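Amide synthase (Vibrio cholerae, PDB 1L5A) acts as a nonribosomal peptide synthetase condensation enzyme of vibriobactin biosynthesis, probably forming an amide bond. Local coordinates at residues L274-L282 and L305-E314. Sequence-based numbering, arbitrary orientation.
Sequences LMVNSLPLL and LYLHGRYRIE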
loop_
_atom_site.group_PDB
_atom_site.type_symbol
_atom_site.label_atom_id
_atom_site.label_comp_id
_atom_site.label_asym_id
_atom_site.label_seq_id
_atom_site.Cartn_x
_atom_site.Cartn_y
_atom_site.Cartn_z
ATOM N N LEU A 274 -4.571 -10.177 -20.708
ATOM C CA LEU A 274 -3.433 -11.046 -20.461
ATOM C C LEU A 274 -2.618 -10.556 -19.269
ATOM O O LEU A 274 -1.968 -9.502 -19.317
ATOM C CB LEU A 274 -2.524 -11.122 -21.696
ATOM C CG LEU A 274 -1.187 -11.835 -21.434
ATOM C CD1 LEU A 274 -1.466 -13.202 -20.799
ATOM C CD2 LEU A 274 -0.391 -11.991 -22.734
ATOM N N MET A 275 -2.634 -11.321 -18.191
ATOM C CA MET A 275 -1.860 -10.907 -17.034
ATOM C C MET A 275 -1.122 -12.050 -16.339
ATOM O O MET A 275 -0.204 -11.805 -15.567
ATOM C CB MET A 275 -2.770 -10.187 -16.018
ATOM C CG MET A 275 -3.307 -8.838 -16.470
ATOM S SD MET A 275 -4.929 -8.898 -17.306
ATOM C CE MET A 275 -5.067 -7.183 -17.801
ATOM N N VAL A 276 -1.519 -13.288 -16.620
ATOM C CA VAL A 276 -0.916 -14.434 -15.973
ATOM C C VAL A 276 0.613 -14.421 -16.122
ATOM O O VAL A 276 1.157 -14.037 -17.163
ATOM C CB VAL A 276 -1.551 -15.770 -16.514
ATOM C CG1 VAL A 276 -1.174 -16.021 -17.976
ATOM C CG2 VAL A 276 -1.125 -16.906 -15.661
ATOM N N ASN A 277 1.304 -14.838 -15.067
ATOM C CA ASN A 277 2.764 -14.832 -15.055
ATOM C C ASN A 277 3.254 -16.163 -14.512
ATOM O O ASN A 277 2.766 -16.657 -13.486
ATOM C CB ASN A 277 3.232 -13.669 -14.172
ATOM C CG ASN A 277 4.725 -13.395 -14.269
ATOM O OD1 ASN A 277 5.348 -13.636 -15.295
ATOM N ND2 ASN A 277 5.295 -12.844 -13.196
ATOM N N SER A 278 4.209 -16.756 -15.213
ATOM C CA SER A 278 4.774 -18.050 -14.817
ATOM C C SER A 278 5.950 -17.848 -13.880
ATOM O O SER A 278 6.927 -17.178 -14.222
ATOM C CB SER A 278 5.240 -18.809 -16.056
ATOM O OG SER A 278 4.163 -19.028 -16.937
ATOM N N LEU A 279 5.874 -18.454 -12.708
ATOM C CA LEU A 279 6.937 -18.284 -11.731
ATOM C C LEU A 279 7.469 -19.596 -11.183
ATOM O O LEU A 279 6.735 -20.574 -11.026
ATOM C CB LEU A 279 6.439 -17.406 -10.569
ATOM C CG LEU A 279 5.890 -16.043 -11.007
ATOM C CD1 LEU A 279 5.131 -15.381 -9.855
ATOM C CD2 LEU A 279 7.021 -15.185 -11.479
ATOM N N PRO A 280 8.774 -19.635 -10.893
ATOM C CA PRO A 280 9.316 -20.883 -10.357
ATOM C C PRO A 280 9.339 -20.916 -8.823
ATOM O O PRO A 280 9.743 -19.958 -8.180
ATOM C CB PRO A 280 10.709 -20.938 -10.990
ATOM C CG PRO A 280 11.106 -19.499 -11.000
ATOM C CD PRO A 280 9.843 -18.798 -11.470
ATOM N N LEU A 281 8.878 -22.030 -8.268
ATOM C CA LEU A 281 8.845 -22.294 -6.830
ATOM C C LEU A 281 9.979 -23.282 -6.556
ATOM O O LEU A 281 10.059 -24.334 -7.198
ATOM C CB LEU A 281 7.509 -22.954 -6.420
ATOM C CG LEU A 281 7.463 -23.612 -5.026
ATOM C CD1 LEU A 281 7.512 -22.524 -3.979
ATOM C CD2 LEU A 281 6.190 -24.453 -4.843
ATOM N N LEU A 282 10.871 -22.949 -5.633
ATOM C CA LEU A 282 11.960 -23.864 -5.306
ATOM C C LEU A 282 11.317 -24.779 -4.298
ATOM O O LEU A 282 10.878 -24.326 -3.240
ATOM C CB LEU A 282 13.137 -23.123 -4.684
ATOM C CG LEU A 282 14.420 -23.958 -4.601
ATOM C CD1 LEU A 282 14.742 -24.523 -5.987
ATOM C CD2 LEU A 282 15.579 -23.107 -4.099
ATOM N N LEU A 305 5.837 -15.859 -3.514
ATOM C CA LEU A 305 5.890 -15.734 -4.970
ATOM C C LEU A 305 4.817 -14.742 -5.441
ATOM O O LEU A 305 5.072 -13.869 -6.266
ATOM C CB LEU A 305 5.674 -17.093 -5.649
ATOM C CG LEU A 305 6.691 -18.219 -5.436
ATOM C CD1 LEU A 305 6.245 -19.407 -6.255
ATOM C CD2 LEU A 305 8.108 -17.805 -5.865
ATOM N N TYR A 306 3.614 -14.878 -4.909
ATOM C CA TYR A 306 2.528 -13.975 -5.286
ATOM C C TYR A 306 2.844 -12.507 -4.955
ATOM O O TYR A 306 2.539 -11.618 -5.744
ATOM C CB TYR A 306 1.237 -14.390 -4.576
ATOM C CG TYR A 306 0.799 -15.803 -4.870
ATOM C CD1 TYR A 306 -0.061 -16.477 -3.996
ATOM C CD2 TYR A 306 1.176 -16.446 -6.057
ATOM C CE1 TYR A 306 -0.546 -17.754 -4.294
ATOM C CE2 TYR A 306 0.693 -17.728 -6.370
ATOM C CZ TYR A 306 -0.168 -18.371 -5.485
ATOM O OH TYR A 306 -0.665 -19.615 -5.785
ATOM N N LEU A 307 3.450 -12.256 -3.796
ATOM C CA LEU A 307 3.781 -10.888 -3.400
ATOM C C LEU A 307 4.766 -10.189 -4.342
ATOM O O LEU A 307 4.714 -8.968 -4.507
ATOM C CB LEU A 307 4.317 -10.869 -1.961
ATOM C CG LEU A 307 3.248 -11.231 -0.916
ATOM C CD1 LEU A 307 3.901 -11.684 0.373
ATOM C CD2 LEU A 307 2.328 -10.036 -0.675
ATOM N N HIS A 308 5.660 -10.949 -4.966
ATOM C CA HIS A 308 6.619 -10.349 -5.888
ATOM C C HIS A 308 6.235 -10.764 -7.305
ATOM O O HIS A 308 6.957 -10.477 -8.271
ATOM C CB HIS A 308 8.044 -10.812 -5.553
ATOM C CG HIS A 308 8.455 -10.525 -4.139
ATOM N ND1 HIS A 308 8.163 -11.372 -3.089
ATOM C CD2 HIS A 308 9.071 -9.449 -3.591
ATOM C CE1 HIS A 308 8.578 -10.832 -1.958
ATOM N NE2 HIS A 308 9.132 -9.664 -2.233
ATOM N N GLY A 309 5.060 -11.398 -7.408
ATOM C CA GLY A 309 4.537 -11.907 -8.663
ATOM C C GLY A 309 4.227 -11.010 -9.855
ATOM O O GLY A 309 4.070 -11.508 -10.969
ATOM N N ARG A 310 4.143 -9.706 -9.648
ATOM C CA ARG A 310 3.817 -8.791 -10.726
ATOM C C ARG A 310 5.044 -8.502 -11.571
ATOM O O ARG A 310 4.943 -7.879 -12.649
ATOM C CB ARG A 310 3.242 -7.491 -10.139
ATOM C CG ARG A 310 2.741 -6.500 -11.154
ATOM C CD ARG A 310 1.820 -5.472 -10.532
ATOM N NE ARG A 310 1.108 -4.714 -11.561
ATOM C CZ ARG A 310 -0.043 -4.077 -11.360
ATOM N NH1 ARG A 310 -0.624 -4.103 -10.165
ATOM N NH2 ARG A 310 -0.617 -3.418 -12.350
ATOM N N TYR A 311 6.209 -8.945 -11.088
ATOM C CA TYR A 311 7.463 -8.743 -11.835
ATOM C C TYR A 311 7.455 -9.830 -12.922
ATOM O O TYR A 311 7.382 -11.025 -12.643
ATOM C CB TYR A 311 8.680 -8.890 -10.895
ATOM C CG TYR A 311 9.966 -8.248 -11.400
ATOM C CD1 TYR A 311 10.135 -6.862 -11.395
ATOM C CD2 TYR A 311 11.005 -9.035 -11.903
ATOM C CE1 TYR A 311 11.307 -6.276 -11.879
ATOM C CE2 TYR A 311 12.170 -8.469 -12.389
ATOM C CZ TYR A 311 12.324 -7.092 -12.379
ATOM O OH TYR A 311 13.487 -6.550 -12.891
ATOM N N ARG A 312 7.476 -9.402 -14.169
ATOM C CA ARG A 312 7.438 -10.327 -15.297
ATOM C C ARG A 312 8.614 -11.305 -15.401
ATOM O O ARG A 312 9.789 -10.923 -15.315
ATOM C CB ARG A 312 7.314 -9.520 -16.591
ATOM C CG ARG A 312 5.927 -8.921 -16.813
ATOM C CD ARG A 312 5.163 -9.839 -17.719
ATOM N NE ARG A 312 4.004 -10.460 -17.100
ATOM C CZ ARG A 312 3.608 -11.698 -17.370
ATOM N NH1 ARG A 312 4.283 -12.439 -18.236
ATOM N NH2 ARG A 312 2.536 -12.191 -16.779
ATOM N N ILE A 313 8.279 -12.576 -15.597
ATOM C CA ILE A 313 9.290 -13.608 -15.733
ATOM C C ILE A 313 10.170 -13.292 -16.945
ATOM O O ILE A 313 11.357 -13.609 -16.958
ATOM C CB ILE A 313 8.641 -15.008 -15.900
ATOM C CG1 ILE A 313 9.722 -16.093 -15.882
ATOM C CG2 ILE A 313 7.843 -15.073 -17.205
ATOM C CD1 ILE A 313 10.294 -16.381 -14.511
ATOM N N GLU A 314 9.595 -12.661 -17.964
ATOM C CA GLU A 314 10.373 -12.312 -19.146
ATOM C C GLU A 314 11.456 -11.362 -18.704
ATOM O O GLU A 314 12.588 -11.416 -19.196
ATOM C CB GLU A 314 9.510 -11.623 -20.214
ATOM C CG GLU A 314 8.430 -12.501 -20.852
ATOM C CD GLU A 314 7.185 -12.649 -19.987
ATOM O OE1 GLU A 314 7.075 -11.910 -18.983
ATOM O OE2 GLU A 314 6.308 -13.485 -20.324
HETATM O O HOH W 1 1.483 -9.587 -16.156
#
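The side-chain amide of Asn277, on the strand 277-282, bonds to two carbonyls of the loop between helices 291-307 and 313-319, those of Gly309 and Tyr311, and to the first N-H of helix 313-319, that of Ile313. Asn277 ND2 donates to Gly309 O at 2.9 Å, close to the amide plane, and to Tyr311 O at 2.8 Å, which it approaches from above the carbonyl plane. Asn277 OD1 accepts from Ile313 N at 3.1 Å in a nearly straight bond (165°), with the donor in the carbonyl plane on a lone pair. A chi1 of -170° swings the Asn277 amide away from its own backbone N and toward the loop. Arg312, at the N-cap position of helix 313-319, folds back past Asn277 through bends at chi2 and chi3. The centre of one guanidinium face lies under Asn277 OD1, the amide and guanidinium planes being 46° apart. Arg312 NH2 makes a weak bond to Met275 O (3.0 Å), while a water accepts from Arg312 NE and donates to the same carbonyl. Arg312 NH1 forms a salt bridge with Glu314 OE1 (2.9 Å) on that oxygen's syn lone pair.

Apolar contacts extend along the strand. Leu279 CD1 rests on Gly309 CA, within the type I turn His308-Tyr311; Pro280 CD meets Ile313 CD1 at 3.9 Å, the two side chains reaching toward each other; Leu305 crosses Leu281 at about a right angle, CD1 against CB. The strand pairs antiparallel with 255-260, so the contact ties this two-stranded sheet to the interhelical turn inside the condensation domain. Asn277 thus satisfies buried backbone groups where the chain passes between helices, and the carboxylate of Glu314 probably offsets the positive charge that Arg312 brings to the start of helix 313-319.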